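Local structure of acyl-CoA dehydrogenase (Mycobacterium thermoresistibile, 3NF4) at residues A[131-136]-A[241-246]; A[165-170]-A[174-179]. The protein probably catalyses alpha,beta-dehydrogenation of acyl-CoA thioesters, passing the electrons to a bound flavin adenine dinucleotide. All blocks are in the same frame, centred on the assembly; numbering follows the deposited sequence.

In the fold
Both contacts lie close to the bound flavin, and their centres are about 10 Å apart. Along the chain the order is 131-136, 165-170, 174-179 and 241-246, so interaction 2 falls wholly between the two halves of interaction 1. Strands 131-134 and 175-181 run side by side and parallel in one mixed sheet; strand 157-168 belongs to the second, antiparallel sheet. Interaction 1 joins the first sheet to helix 239-245 of the C-terminal domain, whereas interaction 2 spans the two sheets of the middle domain. Between them, 131-136 and 165-170 hold the pyrimidine ring and N5 of the isoalloxazine.

Interaction 1. Residues A[131-136]-A[241-246]; sequences GAYSLS and QIAFSA. With FAD (flavin-adenine dinucleotide), chain C.
The phenol of Y133 reaches across to helix 239-245, where its OH lies 3.9 Å from A243 CA and equally close to the methyl group of A246. CG is anti to the backbone N (chi1 -170°), which extends the ring from the strand and leaves its hydroxyl end to do the touching. Two alanines suit this place because their short side chains let a polar tip come close to the helix backbone. The hydroxyl is not stranded there: a water sits 2.9 Å from Y133 OH and donates to A243 O, a carbonyl whose bond from A246 N is weak. Beside the phenol, L135 makes the apolar part of the contact, and its branch CD1 comes to 4.1 Å from A243 CB.

While these side chains face the helix, the same segment grips the flavin pyrimidine. Flavin N3 donates to Y133 O at 3.2 Å, and S136 N donates to flavin O2 at 3.3 Å, with a weak bond from L135 N to the same oxygen. In S136, OG lies anti to the carbonyl carbon (chi1 -58°), and from there the hydroxyl donates to flavin N1 at 2.9 Å. Donors collected at N1 and O2 could stabilise negative charge there when the flavin is reduced. A serine suits the site, being short and able to donate.

Strand 131-134 is bonded through its backbone to strand 175-181, whose F179 packs on both L135 and A243. Helix 106-111 covers another part of the helical segment, with I242 against P107 and F111, while the S245 hydroxyl bonds to H106.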
loop_
_atom_site.group_PDB
_atom_site.type_symbol
_atom_site.label_atom_id
_atom_site.label_comp_id
_atom_site.label_asym_id
_atom_site.label_seq_id
_atom_site.Cartn_x
_atom_site.Cartn_y
_atom_site.Cartn_z
ATOM N N GLY A 131 -36.951 -2.010 -13.073
ATOM C CA GLY A 131 -36.245 -1.444 -14.210
ATOM C C GLY A 131 -34.821 -1.954 -14.428
ATOM O O GLY A 131 -34.118 -2.354 -13.490
ATOM N N ALA A 132 -34.404 -1.944 -15.687
ATOM C CA ALA A 132 -33.041 -2.280 -16.031
ATOM C C ALA A 132 -32.486 -1.222 -16.985
ATOM O O ALA A 132 -33.250 -0.442 -17.588
ATOM C CB ALA A 132 -32.948 -3.678 -16.626
ATOM N N TYR A 133 -31.162 -1.198 -17.095
ATOM C CA TYR A 133 -30.428 -0.137 -17.767
ATOM C C TYR A 133 -29.437 -0.826 -18.732
ATOM O O TYR A 133 -28.669 -1.699 -18.297
ATOM C CB TYR A 133 -29.711 0.677 -16.688
ATOM C CG TYR A 133 -29.064 1.977 -17.120
ATOM C CD1 TYR A 133 -29.799 3.155 -17.187
ATOM C CD2 TYR A 133 -27.693 2.042 -17.393
ATOM C CE1 TYR A 133 -29.210 4.365 -17.566
ATOM C CE2 TYR A 133 -27.086 3.255 -17.766
ATOM C CZ TYR A 133 -27.861 4.409 -17.850
ATOM O OH TYR A 133 -27.289 5.606 -18.213
ATOM N N SER A 134 -29.464 -0.438 -20.017
ATOM C CA SER A 134 -28.729 -1.137 -21.078
ATOM C C SER A 134 -27.853 -0.261 -21.976
ATOM O O SER A 134 -28.353 0.414 -22.898
ATOM C CB SER A 134 -29.697 -1.931 -21.953
ATOM O OG SER A 134 -28.966 -2.710 -22.879
ATOM N N LEU A 135 -26.541 -0.315 -21.748
ATOM C CA LEU A 135 -25.613 0.577 -22.437
ATOM C C LEU A 135 -24.419 -0.170 -23.037
ATOM O O LEU A 135 -24.081 0.035 -24.205
ATOM C CB LEU A 135 -25.170 1.721 -21.499
ATOM C CG LEU A 135 -24.174 2.797 -21.956
ATOM C CD1 LEU A 135 -24.876 3.936 -22.640
ATOM C CD2 LEU A 135 -23.362 3.362 -20.793
ATOM N N SER A 136 -23.804 -1.041 -22.236
ATOM C CA SER A 136 -22.623 -1.803 -22.627
ATOM C C SER A 136 -22.833 -2.824 -23.770
ATOM O O SER A 136 -23.886 -3.458 -23.871
ATOM C CB SER A 136 -22.052 -2.529 -21.404
ATOM O OG SER A 136 -21.717 -1.622 -20.370
ATOM N N GLN A 241 -25.368 12.607 -23.907
ATOM C CA GLN A 241 -25.619 13.599 -22.854
ATOM C C GLN A 241 -26.519 13.034 -21.748
ATOM O O GLN A 241 -26.327 13.333 -20.560
ATOM C CB GLN A 241 -26.201 14.903 -23.438
ATOM C CG GLN A 241 -26.583 15.980 -22.389
ATOM C CD GLN A 241 -27.334 17.187 -22.979
ATOM O OE1 GLN A 241 -27.807 17.171 -24.132
ATOM N NE2 GLN A 241 -27.456 18.239 -22.174
ATOM N N ILE A 242 -27.495 12.217 -22.137
ATOM C CA ILE A 242 -28.326 11.528 -21.151
ATOM C C ILE A 242 -27.511 10.524 -20.304
ATOM O O ILE A 242 -27.612 10.517 -19.072
ATOM C CB ILE A 242 -29.549 10.840 -21.793
ATOM C CG1 ILE A 242 -30.457 11.881 -22.451
ATOM C CG2 ILE A 242 -30.334 10.058 -20.750
ATOM C CD1 ILE A 242 -31.726 11.298 -23.111
ATOM N N ALA A 243 -26.711 9.696 -20.969
ATOM C CA ALA A 243 -25.917 8.682 -20.272
ATOM C C ALA A 243 -24.888 9.316 -19.349
ATOM O O ALA A 243 -24.637 8.802 -18.267
ATOM C CB ALA A 243 -25.239 7.733 -21.252
ATOM N N PHE A 244 -24.320 10.440 -19.785
ATOM C CA PHE A 244 -23.315 11.187 -19.023
ATOM C C PHE A 244 -23.900 11.747 -17.731
ATOM O O PHE A 244 -23.203 11.773 -16.700
ATOM C CB PHE A 244 -22.713 12.313 -19.879
ATOM C CG PHE A 244 -21.642 13.128 -19.179
ATOM C CD1 PHE A 244 -20.312 12.665 -19.113
ATOM C CD2 PHE A 244 -21.952 14.369 -18.603
ATOM C CE1 PHE A 244 -19.324 13.408 -18.474
ATOM C CE2 PHE A 244 -20.962 15.128 -17.951
ATOM C CZ PHE A 244 -19.645 14.646 -17.892
ATOM N N SER A 245 -25.175 12.155 -17.776
ATOM C CA SER A 245 -25.827 12.829 -16.646
ATOM C C SER A 245 -26.188 11.883 -15.528
ATOM O O SER A 245 -26.414 12.315 -14.411
ATOM C CB SER A 245 -27.081 13.609 -17.106
ATOM O OG SER A 245 -28.268 12.826 -17.052
ATOM N N ALA A 246 -26.257 10.590 -15.832
ATOM C CA ALA A 246 -26.540 9.572 -14.817
ATOM C C ALA A 246 -25.293 9.068 -14.015
ATOM O O ALA A 246 -25.451 8.404 -12.991
ATOM C CB ALA A 246 -27.288 8.419 -15.443
HETATM P PA FAD C . -12.658 -3.006 -20.775
HETATM O O1A FAD C . -13.208 -1.666 -21.178
HETATM O O2A FAD C . -12.324 -3.976 -21.876
HETATM O O5B FAD C . -11.317 -2.775 -19.908
HETATM C C5B FAD C . -10.372 -3.797 -19.597
HETATM C C4B FAD C . -9.229 -3.197 -18.763
HETATM O O4B FAD C . -8.576 -2.101 -19.439
HETATM C C3B FAD C . -9.740 -2.655 -17.434
HETATM O O3B FAD C . -8.805 -2.992 -16.411
HETATM C C2B FAD C . -9.752 -1.146 -17.615
HETATM O O2B FAD C . -9.644 -0.444 -16.356
HETATM C C1B FAD C . -8.611 -0.917 -18.624
HETATM N N9A FAD C . -8.906 0.316 -19.397
HETATM C C8A FAD C . -9.914 0.483 -20.302
HETATM N N7A FAD C . -9.885 1.755 -20.758
HETATM C C5A FAD C . -8.856 2.381 -20.141
HETATM C C6A FAD C . -8.336 3.671 -20.209
HETATM N N6A FAD C . -8.913 4.585 -21.027
HETATM N N1A FAD C . -7.251 4.002 -19.444
HETATM C C2A FAD C . -6.680 3.099 -18.623
HETATM N N3A FAD C . -7.177 1.853 -18.536
HETATM C C4A FAD C . -8.249 1.474 -19.278
HETATM N N1 FAD C . -23.283 -2.433 -18.013
HETATM C C2 FAD C . -24.443 -1.735 -18.214
HETATM O O2 FAD C . -24.500 -0.813 -19.069
HETATM N N3 FAD C . -25.556 -2.026 -17.488
HETATM C C4 FAD C . -25.544 -3.007 -16.548
HETATM O O4 FAD C . -26.598 -3.245 -15.904
HETATM C C4X FAD C . -24.358 -3.732 -16.320
HETATM N N5 FAD C . -24.326 -4.728 -15.394
HETATM C C5X FAD C . -23.179 -5.434 -15.213
HETATM C C6 FAD C . -23.146 -6.460 -14.266
HETATM C C7 FAD C . -21.983 -7.202 -14.057
HETATM C C7M FAD C . -21.992 -8.304 -13.024
HETATM C C8 FAD C . -20.846 -6.898 -14.815
HETATM C C8M FAD C . -19.535 -7.629 -14.677
HETATM C C9 FAD C . -20.885 -5.871 -15.754
HETATM C C9A FAD C . -22.035 -5.127 -15.968
HETATM N N10 FAD C . -22.042 -4.127 -16.890
HETATM C C10 FAD C . -23.205 -3.434 -17.087
HETATM C "C1'" FAD C . -20.823 -3.811 -17.696
HETATM C "C2'" FAD C . -19.685 -3.102 -16.914
HETATM O "O2'" FAD C . -20.068 -1.743 -16.620
HETATM C "C3'" FAD C . -18.308 -3.217 -17.631
HETATM O "O3'" FAD C . -17.920 -4.598 -17.601
HETATM C "C4'" FAD C . -17.131 -2.390 -17.065
HETATM O "O4'" FAD C . -17.508 -1.022 -16.822
HETATM C "C5'" FAD C . -15.814 -2.388 -17.884
HETATM O "O5'" FAD C . -15.897 -2.587 -19.318
HETATM P P FAD C . -15.244 -3.905 -20.011
HETATM O O1P FAD C . -15.739 -5.133 -19.267
HETATM O O2P FAD C . -15.441 -3.868 -21.501
HETATM O O3P FAD C . -13.663 -3.699 -19.701
HETATM O O HOH W 1 -24.419 5.963 -17.904
#

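Interaction 2. Residues A[165-170]-A[174-179]; sequences SWITHG and DFYTLF. With FAD (flavin-adenine dinucleotide), chain C.
I167 and Y176 meet where the type II beta turn I167-G170, at the end of strand 157-168, approaches strand 175-181 of the neighbouring sheet in the beta domain of the acyl-CoA dehydrogenase fold. The close part is apolar. The two side chains cross at about a right angle, and I167 CG2 comes to 4.1 Å from Y176 CE1, near the plane of the ring and at its edge. With chi1 of I167 at -57°, CG1 lies anti to the carbonyl carbon, which leaves the CG2 methyl anti to the backbone N and turned to the ring. G170 CA lies at the same ring's edge; a CB here would point away from the tyrosine and run into I167 O, the carbonyl that G170 N bonds to across the turn. The phenol oxygen is only loosely placed against the turn, with H169 O 3.9 Å from Y176 OH; its polar partner is G171 N just beyond.

Farther along, the contact opens out. H169 and D174 have their CA atoms 9.6 Å apart, and their side chains look to other partners: the imidazole bonds to Y48 OH and meets F53 edge-to-face, while the partly exposed D174 accepts from I130 N. Strand 157-168 meanwhile turns its other side to the cofactor. W166, which also packs on G348 of the second subunit, has ribityl O3' over one face of its indole. T168 suits the end of the strand because its short side chain carries a hydroxyl close to the backbone, letting N and OG1 both donate to the flavin. Its backbone N makes a weak bond to flavin O4, and its OG1, anti to the carbonyl carbon, donates to flavin N5 at 3.1 Å.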
loop_
_atom_site.group_PDB
_atom_site.type_symbol
_atom_site.label_atom_id
_atom_site.label_comp_id
_atom_site.label_asym_id
_atom_site.label_seq_id
_atom_site.Cartn_x
_atom_site.Cartn_y
_atom_site.Cartn_z
ATOM N N SER A 165 -24.891 -6.166 -23.908
ATOM C CA SER A 165 -24.378 -7.128 -22.920
ATOM C C SER A 165 -24.360 -6.641 -21.472
ATOM O O SER A 165 -24.577 -5.461 -21.182
ATOM C CB SER A 165 -23.011 -7.665 -23.336
ATOM O OG SER A 165 -22.128 -6.613 -23.607
ATOM N N TRP A 166 -24.121 -7.570 -20.559
ATOM C CA TRP A 166 -24.020 -7.271 -19.129
ATOM C C TRP A 166 -25.255 -6.559 -18.592
ATOM O O TRP A 166 -25.121 -5.565 -17.929
ATOM C CB TRP A 166 -22.774 -6.431 -18.806
ATOM C CG TRP A 166 -21.453 -6.940 -19.396
ATOM C CD1 TRP A 166 -20.684 -6.316 -20.351
ATOM C CD2 TRP A 166 -20.756 -8.152 -19.062
ATOM N NE1 TRP A 166 -19.579 -7.072 -20.641
ATOM C CE2 TRP A 166 -19.594 -8.202 -19.870
ATOM C CE3 TRP A 166 -21.005 -9.201 -18.170
ATOM C CZ2 TRP A 166 -18.675 -9.259 -19.807
ATOM C CZ3 TRP A 166 -20.087 -10.264 -18.105
ATOM C CH2 TRP A 166 -18.936 -10.280 -18.920
ATOM N N ILE A 167 -26.452 -7.061 -18.881
ATOM C CA ILE A 167 -27.669 -6.423 -18.378
ATOM C C ILE A 167 -28.125 -7.059 -17.061
ATOM O O ILE A 167 -28.644 -8.173 -17.046
ATOM C CB ILE A 167 -28.808 -6.464 -19.445
ATOM C CG1 ILE A 167 -28.337 -5.794 -20.757
ATOM C CG2 ILE A 167 -30.130 -5.864 -18.895
ATOM C CD1 ILE A 167 -29.275 -5.947 -21.916
ATOM N N THR A 168 -27.918 -6.337 -15.961
ATOM C CA THR A 168 -28.451 -6.681 -14.638
ATOM C C THR A 168 -29.980 -6.754 -14.627
ATOM O O THR A 168 -30.656 -5.796 -15.015
ATOM C CB THR A 168 -28.032 -5.619 -13.616
ATOM O OG1 THR A 168 -26.603 -5.632 -13.494
ATOM C CG2 THR A 168 -28.690 -5.869 -12.254
ATOM N N HIS A 169 -30.511 -7.885 -14.160
ATOM C CA HIS A 169 -31.942 -8.174 -14.234
ATOM C C HIS A 169 -32.400 -8.498 -15.676
ATOM O O HIS A 169 -33.593 -8.521 -15.975
ATOM C CB HIS A 169 -32.761 -7.032 -13.612
ATOM C CG HIS A 169 -33.449 -7.405 -12.336
ATOM N ND1 HIS A 169 -33.480 -6.576 -11.234
ATOM C CD2 HIS A 169 -34.132 -8.521 -11.985
ATOM C CE1 HIS A 169 -34.152 -7.167 -10.260
ATOM N NE2 HIS A 169 -34.560 -8.347 -10.690
ATOM N N GLY A 170 -31.436 -8.742 -16.564
ATOM C CA GLY A 170 -31.709 -9.149 -17.945
ATOM C C GLY A 170 -32.653 -10.341 -18.045
ATOM O O GLY A 170 -32.382 -11.406 -17.494
ATOM N N ASP A 174 -39.367 -5.277 -16.099
ATOM C CA ASP A 174 -40.614 -4.899 -16.749
ATOM C C ASP A 174 -40.397 -3.884 -17.862
ATOM O O ASP A 174 -41.219 -3.789 -18.774
ATOM C CB ASP A 174 -41.634 -4.374 -15.725
ATOM C CG ASP A 174 -41.875 -5.356 -14.575
ATOM O OD1 ASP A 174 -42.160 -6.545 -14.811
ATOM O OD2 ASP A 174 -41.784 -4.933 -13.415
ATOM N N PHE A 175 -39.292 -3.139 -17.775
ATOM C CA PHE A 175 -38.910 -2.131 -18.760
ATOM C C PHE A 175 -37.392 -1.977 -18.823
ATOM O O PHE A 175 -36.678 -2.273 -17.850
ATOM C CB PHE A 175 -39.599 -0.776 -18.493
ATOM C CG PHE A 175 -39.232 -0.133 -17.163
ATOM C CD1 PHE A 175 -38.208 0.804 -17.088
ATOM C CD2 PHE A 175 -39.922 -0.453 -15.994
ATOM C CE1 PHE A 175 -37.871 1.406 -15.867
ATOM C CE2 PHE A 175 -39.585 0.143 -14.767
ATOM C CZ PHE A 175 -38.565 1.078 -14.709
ATOM N N TYR A 176 -36.914 -1.508 -19.977
ATOM C CA TYR A 176 -35.495 -1.386 -20.248
ATOM C C TYR A 176 -35.169 0.004 -20.776
ATOM O O TYR A 176 -35.809 0.481 -21.711
ATOM C CB TYR A 176 -35.039 -2.456 -21.262
ATOM C CG TYR A 176 -35.157 -3.868 -20.736
ATOM C CD1 TYR A 176 -34.077 -4.500 -20.118
ATOM C CD2 TYR A 176 -36.363 -4.565 -20.818
ATOM C CE1 TYR A 176 -34.197 -5.799 -19.620
ATOM C CE2 TYR A 176 -36.498 -5.863 -20.317
ATOM C CZ TYR A 176 -35.418 -6.469 -19.721
ATOM O OH TYR A 176 -35.554 -7.743 -19.232
ATOM N N THR A 177 -34.170 0.648 -20.184
ATOM C CA THR A 177 -33.636 1.870 -20.743
ATOM C C THR A 177 -32.491 1.516 -21.697
ATOM O O THR A 177 -31.433 1.066 -21.252
ATOM C CB THR A 177 -33.192 2.831 -19.622
ATOM O OG1 THR A 177 -34.350 3.298 -18.920
ATOM C CG2 THR A 177 -32.467 4.027 -20.171
ATOM N N LEU A 178 -32.710 1.747 -22.997
ATOM C CA LEU A 178 -31.791 1.375 -24.080
ATOM C C LEU A 178 -31.023 2.552 -24.699
ATOM O O LEU A 178 -31.567 3.656 -24.826
ATOM C CB LEU A 178 -32.592 0.680 -25.189
ATOM C CG LEU A 178 -31.908 0.244 -26.494
ATOM C CD1 LEU A 178 -30.805 -0.839 -26.264
ATOM C CD2 LEU A 178 -32.949 -0.209 -27.529
ATOM N N PHE A 179 -29.777 2.306 -25.117
ATOM C CA PHE A 179 -29.000 3.281 -25.897
ATOM C C PHE A 179 -28.579 2.695 -27.244
ATOM O O PHE A 179 -27.841 1.718 -27.275
ATOM C CB PHE A 179 -27.778 3.775 -25.106
ATOM C CG PHE A 179 -28.138 4.562 -23.865
ATOM C CD1 PHE A 179 -28.320 5.944 -23.929
ATOM C CD2 PHE A 179 -28.317 3.925 -22.640
ATOM C CE1 PHE A 179 -28.672 6.681 -22.782
ATOM C CE2 PHE A 179 -28.661 4.649 -21.499
ATOM C CZ PHE A 179 -28.839 6.030 -21.571
HETATM P PA FAD C . -12.658 -3.006 -20.775
HETATM O O1A FAD C . -13.208 -1.666 -21.178
HETATM O O2A FAD C . -12.324 -3.976 -21.876
HETATM O O5B FAD C . -11.317 -2.775 -19.908
HETATM C C5B FAD C . -10.372 -3.797 -19.597
HETATM C C4B FAD C . -9.229 -3.197 -18.763
HETATM O O4B FAD C . -8.576 -2.101 -19.439
HETATM C C3B FAD C . -9.740 -2.655 -17.434
HETATM O O3B FAD C . -8.805 -2.992 -16.411
HETATM C C2B FAD C . -9.752 -1.146 -17.615
HETATM O O2B FAD C . -9.644 -0.444 -16.356
HETATM C C1B FAD C . -8.611 -0.917 -18.624
HETATM N N9A FAD C . -8.906 0.316 -19.397
HETATM C C8A FAD C . -9.914 0.483 -20.302
HETATM N N7A FAD C . -9.885 1.755 -20.758
HETATM C C5A FAD C . -8.856 2.381 -20.141
HETATM C C6A FAD C . -8.336 3.671 -20.209
HETATM N N6A FAD C . -8.913 4.585 -21.027
HETATM N N1A FAD C . -7.251 4.002 -19.444
HETATM C C2A FAD C . -6.680 3.099 -18.623
HETATM N N3A FAD C . -7.177 1.853 -18.536
HETATM C C4A FAD C . -8.249 1.474 -19.278
HETATM N N1 FAD C . -23.283 -2.433 -18.013
HETATM C C2 FAD C . -24.443 -1.735 -18.214
HETATM O O2 FAD C . -24.500 -0.813 -19.069
HETATM N N3 FAD C . -25.556 -2.026 -17.488
HETATM C C4 FAD C . -25.544 -3.007 -16.548
HETATM O O4 FAD C . -26.598 -3.245 -15.904
HETATM C C4X FAD C . -24.358 -3.732 -16.320
HETATM N N5 FAD C . -24.326 -4.728 -15.394
HETATM C C5X FAD C . -23.179 -5.434 -15.213
HETATM C C6 FAD C . -23.146 -6.460 -14.266
HETATM C C7 FAD C . -21.983 -7.202 -14.057
HETATM C C7M FAD C . -21.992 -8.304 -13.024
HETATM C C8 FAD C . -20.846 -6.898 -14.815
HETATM C C8M FAD C . -19.535 -7.629 -14.677
HETATM C C9 FAD C . -20.885 -5.871 -15.754
HETATM C C9A FAD C . -22.035 -5.127 -15.968
HETATM N N10 FAD C . -22.042 -4.127 -16.890
HETATM C C10 FAD C . -23.205 -3.434 -17.087
HETATM C "C1'" FAD C . -20.823 -3.811 -17.696
HETATM C "C2'" FAD C . -19.685 -3.102 -16.914
HETATM O "O2'" FAD C . -20.068 -1.743 -16.620
HETATM C "C3'" FAD C . -18.308 -3.217 -17.631
HETATM O "O3'" FAD C . -17.920 -4.598 -17.601
HETATM C "C4'" FAD C . -17.131 -2.390 -17.065
HETATM O "O4'" FAD C . -17.508 -1.022 -16.822
HETATM C "C5'" FAD C . -15.814 -2.388 -17.884
HETATM O "O5'" FAD C . -15.897 -2.587 -19.318
HETATM P P FAD C . -15.244 -3.905 -20.011
HETATM O O1P FAD C . -15.739 -5.133 -19.267
HETATM O O2P FAD C . -15.441 -3.868 -21.501
HETATM O O3P FAD C . -13.663 -3.699 -19.701
#